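PDB 3EHM: SusD homolog from Bacteroides thetaiotaomicron, which probably binds mucin O-glycans at the outer membrane as a lipoprotein of the SusD family, for use by this gut bacterium. Local coordinates for residues W81-Y92 with C483-T494; S152-Q160 with N499-L508. All blocks are in the same frame, centred on the assembly; numbering follows the deposited sequence.

Both interactions tie the C-terminal part of the chain to its N-terminal part, and along the sequence their segments alternate. Interaction 1 lays the loop 483-494 against the start of helix 85-110. Interaction 2 packs 499-508, just past the short helix 495-498, on the loop 152-160 ahead of helix 160-178. Their centres are about 17 Å apart, and they meet directly. Phe-491 of interaction 1 lies against Met-502, CG to CE 3.8 Å, and its CZ is 4.0 Å from CE2 of Phe-157. Tyr-92 OH comes within 3.6 Å of Phe-157 CZ. The result is continuous packing on one side of the chain's centre.

Interaction 1 (W81-Y92 with C483-T494); sequences WNFTDSRMNYAY and CRVPERFRFAPT
Phe-83 and Phe-489 form a T-shaped pair. The edge of Phe-489, led by CD1, points at the face of Phe-83, with centroids 5.0 Å apart and planes at 67°. A face of Phe-489 is covered by selenomethionine Met-88, whose CE stands over the ring centre in a CH-pi contact, 3.9 Å from the centroid. The Met-88 chain is bent at chi2 and chi3, and its SE approaches the same ring obliquely, 4.2 Å from the centroid, a Met-aromatic contact. Ala-91 CB also touches Phe-489. In another CH-pi contact, Pro-486 CG sits over the five-membered ring of Trp-81, 3.8 Å from its centroid. The indole NE1 is hydrogen-bonded to Thr-313 OG1.

Thr-84 is the N-cap of helix 85-110, its OG1 accepting from Arg-87 N. In the largely helical SusD fold, related to tetratricopeptide repeats, the loop 483-494 runs past the N-terminal end of this helix.

Arg-490 grips Phe-83 O side-on, with NE at 2.9 Å and NH2 at 3.0 Å, and the oxygen lies near the guanidinium plane. Asp-85 takes two bonds from Thr-494 on its syn lone pairs: N to OD1 at 2.9 Å, nearly straight at 169°, and OG1 to OD2 at 2.6 Å.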
# COMPACT_ATOMS: atom_id res chain seq x y z
N TRP A 81 -7.10 -6.73 14.84
CA TRP A 81 -8.39 -6.70 14.17
C TRP A 81 -9.59 -6.23 14.99
O TRP A 81 -10.73 -6.55 14.66
CB TRP A 81 -8.68 -8.10 13.61
CG TRP A 81 -7.56 -8.71 12.79
CD1 TRP A 81 -6.22 -8.43 12.88
CD2 TRP A 81 -7.68 -9.77 11.83
NE1 TRP A 81 -5.50 -9.26 12.05
CE2 TRP A 81 -6.37 -10.09 11.39
CE3 TRP A 81 -8.76 -10.48 11.31
CZ2 TRP A 81 -6.12 -11.10 10.45
CZ3 TRP A 81 -8.51 -11.48 10.37
CH2 TRP A 81 -7.20 -11.78 9.96
N ASN A 82 -9.33 -5.48 16.06
CA ASN A 82 -10.43 -4.95 16.87
C ASN A 82 -10.66 -3.53 16.38
O ASN A 82 -10.02 -2.58 16.84
CB ASN A 82 -10.04 -4.96 18.35
CG ASN A 82 -11.22 -4.70 19.26
OD1 ASN A 82 -11.12 -4.80 20.49
ND2 ASN A 82 -12.36 -4.35 18.67
N PHE A 83 -11.57 -3.38 15.42
CA PHE A 83 -11.86 -2.09 14.83
C PHE A 83 -12.78 -1.21 15.67
O PHE A 83 -13.96 -1.03 15.34
CB PHE A 83 -12.43 -2.29 13.42
CG PHE A 83 -11.54 -3.08 12.50
CD1 PHE A 83 -10.16 -3.13 12.71
CD2 PHE A 83 -12.06 -3.73 11.38
CE1 PHE A 83 -9.32 -3.83 11.83
CE2 PHE A 83 -11.23 -4.42 10.49
CZ PHE A 83 -9.86 -4.47 10.72
N THR A 84 -12.23 -0.65 16.74
CA THR A 84 -12.99 0.20 17.65
C THR A 84 -13.42 1.52 17.04
O THR A 84 -12.86 1.97 16.04
CB THR A 84 -12.17 0.51 18.90
OG1 THR A 84 -11.03 1.30 18.54
CG2 THR A 84 -11.70 -0.78 19.57
N ASP A 85 -14.41 2.14 17.66
CA ASP A 85 -14.94 3.41 17.19
C ASP A 85 -13.83 4.47 17.10
O ASP A 85 -13.70 5.15 16.08
CB ASP A 85 -16.03 3.90 18.15
CG ASP A 85 -16.99 4.88 17.49
OD1 ASP A 85 -17.91 4.42 16.78
OD2 ASP A 85 -16.81 6.10 17.67
N SER A 86 -13.03 4.59 18.15
CA SER A 86 -11.95 5.57 18.16
C SER A 86 -10.89 5.32 17.08
O SER A 86 -10.47 6.26 16.41
CB SER A 86 -11.27 5.62 19.53
OG SER A 86 -10.71 4.37 19.85
N ARG A 87 -10.46 4.07 16.92
CA ARG A 87 -9.44 3.77 15.92
C ARG A 87 -9.93 3.85 14.47
O ARG A 87 -9.15 4.19 13.57
CB ARG A 87 -8.82 2.39 16.18
CG ARG A 87 -8.06 2.30 17.51
CD ARG A 87 -6.88 3.27 17.58
NE ARG A 87 -5.81 2.94 16.64
CZ ARG A 87 -4.62 3.53 16.61
NH1 ARG A 87 -4.33 4.49 17.48
NH2 ARG A 87 -3.72 3.15 15.71
N MSE A 88 -11.20 3.54 14.23
CA MSE A 88 -11.75 3.60 12.88
C MSE A 88 -12.03 5.06 12.51
O MSE A 88 -11.94 5.44 11.34
CB MSE A 88 -13.04 2.77 12.78
CG MSE A 88 -12.78 1.28 12.79
SE MSE A 88 -11.55 0.74 11.36
CE MSE A 88 -9.90 0.66 12.37
N ASN A 89 -12.38 5.86 13.51
CA ASN A 89 -12.61 7.28 13.27
C ASN A 89 -11.24 7.87 12.93
O ASN A 89 -11.11 8.73 12.05
CB ASN A 89 -13.16 7.93 14.54
CG ASN A 89 -13.14 9.44 14.46
OD1 ASN A 89 -12.43 10.10 15.23
ND2 ASN A 89 -13.91 10.00 13.55
N TYR A 90 -10.22 7.38 13.62
CA TYR A 90 -8.85 7.82 13.42
C TYR A 90 -8.41 7.45 12.00
O TYR A 90 -7.79 8.25 11.31
CB TYR A 90 -7.96 7.14 14.47
CG TYR A 90 -6.52 7.60 14.52
CD1 TYR A 90 -6.18 8.95 14.35
CD2 TYR A 90 -5.50 6.70 14.82
CE1 TYR A 90 -4.85 9.38 14.49
CE2 TYR A 90 -4.18 7.12 14.97
CZ TYR A 90 -3.86 8.46 14.80
OH TYR A 90 -2.55 8.86 14.98
N ALA A 91 -8.77 6.24 11.57
CA ALA A 91 -8.43 5.75 10.24
C ALA A 91 -9.12 6.59 9.16
O ALA A 91 -8.52 6.91 8.14
CB ALA A 91 -8.84 4.29 10.10
N TYR A 92 -10.38 6.93 9.39
CA TYR A 92 -11.12 7.74 8.43
C TYR A 92 -10.40 9.08 8.27
O TYR A 92 -10.34 9.63 7.17
CB TYR A 92 -12.55 7.98 8.91
CG TYR A 92 -13.46 8.57 7.85
CD1 TYR A 92 -13.96 7.79 6.81
CD2 TYR A 92 -13.84 9.91 7.91
CE1 TYR A 92 -14.82 8.33 5.85
CE2 TYR A 92 -14.70 10.46 6.96
CZ TYR A 92 -15.19 9.67 5.93
OH TYR A 92 -16.05 10.21 5.00
N CYS A 483 -9.90 -16.05 6.37
CA CYS A 483 -9.20 -14.78 6.51
C CYS A 483 -7.86 -14.83 7.23
O CYS A 483 -7.77 -15.25 8.39
CB CYS A 483 -10.08 -13.74 7.24
SG CYS A 483 -11.47 -13.09 6.26
N ARG A 484 -6.81 -14.41 6.53
CA ARG A 484 -5.48 -14.34 7.12
C ARG A 484 -5.23 -12.85 7.36
O ARG A 484 -4.29 -12.47 8.03
CB ARG A 484 -4.42 -14.93 6.19
CG ARG A 484 -4.53 -16.45 6.10
CD ARG A 484 -3.32 -17.09 5.46
NE ARG A 484 -3.50 -18.53 5.39
CZ ARG A 484 -2.66 -19.39 4.83
NH1 ARG A 484 -1.53 -18.95 4.28
NH2 ARG A 484 -2.95 -20.68 4.82
N VAL A 485 -6.11 -12.02 6.78
CA VAL A 485 -6.07 -10.56 6.94
C VAL A 485 -7.50 -10.05 6.85
O VAL A 485 -8.37 -10.71 6.30
CB VAL A 485 -5.26 -9.87 5.80
CG1 VAL A 485 -3.90 -10.53 5.64
CG2 VAL A 485 -6.03 -9.89 4.49
N PRO A 486 -7.78 -8.86 7.42
CA PRO A 486 -9.15 -8.36 7.32
C PRO A 486 -9.41 -8.02 5.85
O PRO A 486 -8.48 -7.68 5.12
CB PRO A 486 -9.14 -7.11 8.21
CG PRO A 486 -8.04 -7.41 9.21
CD PRO A 486 -6.98 -8.03 8.34
N GLU A 487 -10.66 -8.11 5.42
CA GLU A 487 -11.00 -7.78 4.03
C GLU A 487 -11.14 -6.27 3.86
O GLU A 487 -11.11 -5.75 2.74
CB GLU A 487 -12.32 -8.45 3.63
CG GLU A 487 -12.31 -9.98 3.57
CD GLU A 487 -11.44 -10.54 2.45
OE1 GLU A 487 -11.14 -9.80 1.49
OE2 GLU A 487 -11.08 -11.74 2.52
N ARG A 488 -11.30 -5.56 4.97
CA ARG A 488 -11.47 -4.11 4.94
C ARG A 488 -11.58 -3.57 6.35
O ARG A 488 -11.77 -4.33 7.30
CB ARG A 488 -12.77 -3.76 4.20
CG ARG A 488 -14.04 -4.28 4.91
CD ARG A 488 -15.33 -3.92 4.17
NE ARG A 488 -15.71 -2.51 4.31
CZ ARG A 488 -16.40 -2.01 5.33
NH1 ARG A 488 -16.80 -2.79 6.33
NH2 ARG A 488 -16.69 -0.71 5.36
N PHE A 489 -11.46 -2.25 6.49
CA PHE A 489 -11.63 -1.59 7.78
C PHE A 489 -13.13 -1.32 7.79
O PHE A 489 -13.76 -1.27 6.73
CB PHE A 489 -10.90 -0.24 7.82
CG PHE A 489 -9.53 -0.29 8.45
CD1 PHE A 489 -9.00 -1.49 8.91
CD2 PHE A 489 -8.78 0.87 8.58
CE1 PHE A 489 -7.72 -1.53 9.49
CE2 PHE A 489 -7.50 0.84 9.15
CZ PHE A 489 -6.98 -0.36 9.61
N ARG A 490 -13.73 -1.16 8.97
CA ARG A 490 -15.15 -0.85 9.03
C ARG A 490 -15.24 0.59 9.51
O ARG A 490 -14.32 1.09 10.17
CB ARG A 490 -15.89 -1.76 10.02
CG ARG A 490 -15.60 -1.45 11.49
CD ARG A 490 -16.62 -2.08 12.42
NE ARG A 490 -16.33 -1.74 13.81
CZ ARG A 490 -17.19 -1.89 14.82
NH1 ARG A 490 -18.41 -2.37 14.59
NH2 ARG A 490 -16.84 -1.52 16.05
N PHE A 491 -16.32 1.28 9.17
CA PHE A 491 -16.49 2.65 9.61
C PHE A 491 -16.83 2.62 11.10
O PHE A 491 -17.29 1.60 11.62
CB PHE A 491 -17.63 3.33 8.84
CG PHE A 491 -17.31 3.57 7.40
CD1 PHE A 491 -16.46 4.60 7.02
CD2 PHE A 491 -17.83 2.73 6.41
CE1 PHE A 491 -16.13 4.79 5.68
CE2 PHE A 491 -17.50 2.92 5.07
CZ PHE A 491 -16.65 3.95 4.71
N ALA A 492 -16.58 3.74 11.77
CA ALA A 492 -16.88 3.85 13.19
C ALA A 492 -18.40 3.90 13.33
O ALA A 492 -19.05 4.76 12.74
CB ALA A 492 -16.25 5.12 13.76
N PRO A 493 -19.00 2.96 14.09
CA PRO A 493 -20.45 2.93 14.27
C PRO A 493 -21.07 4.28 14.61
O PRO A 493 -22.09 4.66 14.04
CB PRO A 493 -20.62 1.91 15.40
CG PRO A 493 -19.53 0.93 15.11
CD PRO A 493 -18.35 1.84 14.81
N THR A 494 -20.44 5.03 15.52
CA THR A 494 -20.98 6.32 15.92
C THR A 494 -21.00 7.34 14.79
O THR A 494 -21.74 8.32 14.86
CB THR A 494 -20.20 6.94 17.10
OG1 THR A 494 -18.87 7.26 16.68
CG2 THR A 494 -20.15 5.96 18.27
O HOH W 1 -14.93 5.84 10.56

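Interaction 2 (S152-Q160 with N499-L508); sequences SIAPKFDSQ and NPNMAEIPTL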
# COMPACT_ATOMS: atom_id res chain seq x y z
N SER A 152 -21.66 19.97 1.66
CA SER A 152 -22.74 19.32 2.39
C SER A 152 -22.35 18.92 3.81
O SER A 152 -21.23 18.45 4.06
CB SER A 152 -23.23 18.09 1.63
OG SER A 152 -24.33 17.49 2.29
N ILE A 153 -23.29 19.09 4.74
CA ILE A 153 -23.09 18.75 6.14
C ILE A 153 -23.28 17.24 6.31
O ILE A 153 -22.85 16.65 7.30
CB ILE A 153 -24.11 19.51 7.04
CG1 ILE A 153 -23.89 19.18 8.51
CG2 ILE A 153 -25.53 19.18 6.60
CD1 ILE A 153 -22.63 19.78 9.12
N ALA A 154 -23.91 16.62 5.32
CA ALA A 154 -24.16 15.18 5.34
C ALA A 154 -23.77 14.55 4.00
O ALA A 154 -24.63 14.16 3.20
CB ALA A 154 -25.64 14.92 5.63
N PRO A 155 -22.45 14.44 3.74
CA PRO A 155 -21.89 13.87 2.51
C PRO A 155 -22.51 12.55 2.05
O PRO A 155 -22.69 11.62 2.84
CB PRO A 155 -20.42 13.71 2.85
CG PRO A 155 -20.17 14.89 3.73
CD PRO A 155 -21.38 14.87 4.65
N LYS A 156 -22.83 12.48 0.76
CA LYS A 156 -23.41 11.29 0.15
C LYS A 156 -22.25 10.37 -0.24
O LYS A 156 -21.25 10.84 -0.78
CB LYS A 156 -24.21 11.68 -1.09
CG LYS A 156 -24.77 10.51 -1.90
CD LYS A 156 -26.01 9.91 -1.26
CE LYS A 156 -26.67 8.90 -2.20
NZ LYS A 156 -27.91 8.31 -1.62
N PHE A 157 -22.38 9.07 0.03
CA PHE A 157 -21.33 8.11 -0.31
C PHE A 157 -21.59 7.43 -1.65
O PHE A 157 -22.75 7.27 -2.06
CB PHE A 157 -21.20 7.04 0.78
CG PHE A 157 -20.46 7.50 2.00
CD1 PHE A 157 -20.93 8.58 2.76
CD2 PHE A 157 -19.31 6.85 2.42
CE1 PHE A 157 -20.26 8.99 3.91
CE2 PHE A 157 -18.62 7.25 3.57
CZ PHE A 157 -19.10 8.33 4.32
N ASP A 158 -20.52 7.04 -2.33
CA ASP A 158 -20.60 6.36 -3.62
C ASP A 158 -20.22 4.90 -3.42
O ASP A 158 -19.40 4.59 -2.56
CB ASP A 158 -19.60 6.96 -4.62
CG ASP A 158 -19.86 8.43 -4.91
OD1 ASP A 158 -20.89 8.73 -5.55
OD2 ASP A 158 -19.03 9.27 -4.50
N SER A 159 -20.81 4.00 -4.21
CA SER A 159 -20.46 2.59 -4.10
C SER A 159 -19.01 2.54 -4.58
O SER A 159 -18.58 3.41 -5.33
CB SER A 159 -21.33 1.74 -5.03
OG SER A 159 -21.03 2.00 -6.39
N GLN A 160 -18.25 1.54 -4.15
CA GLN A 160 -16.86 1.45 -4.57
C GLN A 160 -16.72 1.39 -6.10
O GLN A 160 -15.77 1.94 -6.66
CB GLN A 160 -16.19 0.24 -3.93
CG GLN A 160 -14.74 0.06 -4.33
CD GLN A 160 -13.99 -0.86 -3.38
OE1 GLN A 160 -14.46 -1.95 -3.06
NE2 GLN A 160 -12.83 -0.42 -2.92
N ASN A 499 -24.09 11.47 10.25
CA ASN A 499 -24.36 11.58 8.82
C ASN A 499 -25.41 10.54 8.41
O ASN A 499 -25.09 9.36 8.25
CB ASN A 499 -23.09 11.35 8.01
CG ASN A 499 -23.30 11.50 6.52
OD1 ASN A 499 -24.44 11.47 6.03
ND2 ASN A 499 -22.22 11.66 5.77
N PRO A 500 -26.67 10.97 8.24
CA PRO A 500 -27.74 10.06 7.85
C PRO A 500 -27.58 9.37 6.49
O PRO A 500 -28.31 8.43 6.18
CB PRO A 500 -28.99 10.94 7.92
CG PRO A 500 -28.47 12.31 7.62
CD PRO A 500 -27.19 12.34 8.43
N ASN A 501 -26.64 9.82 5.67
CA ASN A 501 -26.44 9.18 4.37
C ASN A 501 -25.60 7.91 4.50
O ASN A 501 -25.50 7.13 3.56
CB ASN A 501 -25.77 10.14 3.38
CG ASN A 501 -26.78 11.02 2.66
OD1 ASN A 501 -27.78 10.52 2.13
ND2 ASN A 501 -26.52 12.32 2.63
N MSE A 502 -25.01 7.71 5.67
CA MSE A 502 -24.19 6.53 5.90
C MSE A 502 -25.02 5.28 6.12
O MSE A 502 -24.51 4.16 6.00
CB MSE A 502 -23.26 6.76 7.10
CG MSE A 502 -22.18 7.79 6.83
SE MSE A 502 -20.86 7.91 8.23
CE MSE A 502 -19.68 6.50 7.62
N ALA A 503 -26.30 5.45 6.42
CA ALA A 503 -27.19 4.32 6.66
C ALA A 503 -27.23 3.40 5.44
O ALA A 503 -27.59 2.23 5.53
CB ALA A 503 -28.59 4.82 6.98
N GLU A 504 -26.84 3.95 4.29
CA GLU A 504 -26.83 3.22 3.03
C GLU A 504 -25.58 2.37 2.80
O GLU A 504 -25.55 1.53 1.90
CB GLU A 504 -27.00 4.24 1.90
CG GLU A 504 -26.49 3.82 0.54
CD GLU A 504 -26.75 4.87 -0.52
OE1 GLU A 504 -26.40 6.06 -0.30
OE2 GLU A 504 -27.30 4.50 -1.58
N ILE A 505 -24.56 2.57 3.63
CA ILE A 505 -23.29 1.84 3.50
C ILE A 505 -23.39 0.33 3.33
O ILE A 505 -22.79 -0.23 2.40
CB ILE A 505 -22.35 2.15 4.70
CG1 ILE A 505 -21.93 3.61 4.66
CG2 ILE A 505 -21.12 1.24 4.66
CD1 ILE A 505 -21.18 3.99 3.41
N PRO A 506 -24.12 -0.37 4.21
CA PRO A 506 -24.22 -1.82 4.04
C PRO A 506 -24.75 -2.22 2.66
O PRO A 506 -24.29 -3.21 2.08
CB PRO A 506 -25.16 -2.23 5.18
CG PRO A 506 -24.80 -1.26 6.25
CD PRO A 506 -24.73 0.05 5.49
N THR A 507 -25.71 -1.46 2.14
CA THR A 507 -26.26 -1.75 0.82
C THR A 507 -25.19 -1.49 -0.25
O THR A 507 -25.07 -2.25 -1.21
CB THR A 507 -27.50 -0.88 0.52
OG1 THR A 507 -28.50 -1.10 1.53
CG2 THR A 507 -28.07 -1.23 -0.84
N LEU A 508 -24.42 -0.43 -0.07
CA LEU A 508 -23.37 -0.11 -1.03
C LEU A 508 -22.28 -1.18 -1.00
O LEU A 508 -21.67 -1.49 -2.02
CB LEU A 508 -22.77 1.26 -0.73
CG LEU A 508 -23.74 2.44 -0.88
CD1 LEU A 508 -23.06 3.72 -0.43
CD2 LEU A 508 -24.19 2.55 -2.33
O HOH W 2 -28.62 8.11 1.61
O HOH W 3 -24.70 7.90 1.04
O HOH W 4 -24.92 6.33 -3.41
O HOH W 5 -19.07 -0.44 -2.34
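Asn-499 turns its side chain to Ala-154 and Pro-155, at the start of an Asx turn that leads toward helix 505-509. Its CB carries CG anti to the backbone N (chi1 -178°), which directs the amide at the loop 152-160. CG lies 3.7 Å from Pro-155 O. At the tip the two branches part. OD1 rests against Ala-154 CB and accepts from Asn-501 N at 2.8 Å, the bond that makes the turn. ND2 donates to Pro-155 O at 3.0 Å, almost straight (168°), on a lone pair in the carbonyl plane. ND2 also lies at the edge of the Phe-157 ring. An alanine here is likely to leave Pro-155 O without this donor and the turn without its side-chain acceptor.

Asn-501 ND2 donates to Ala-154 O at 2.7 Å, tilted 31° from that carbonyl plane. Met-502 CG and Ile-505 CD1 approach the Phe-157 ring obliquely from the same side, CG at CE1 and CD1 3.6 Å from CD2. Lys-156 forms a salt bridge with Glu-504, NZ to OE1 at 3.0 Å. One water accepts from Phe-157 N and donates to both Asn-501 O and Glu-504 OE1, each at 2.8 Å.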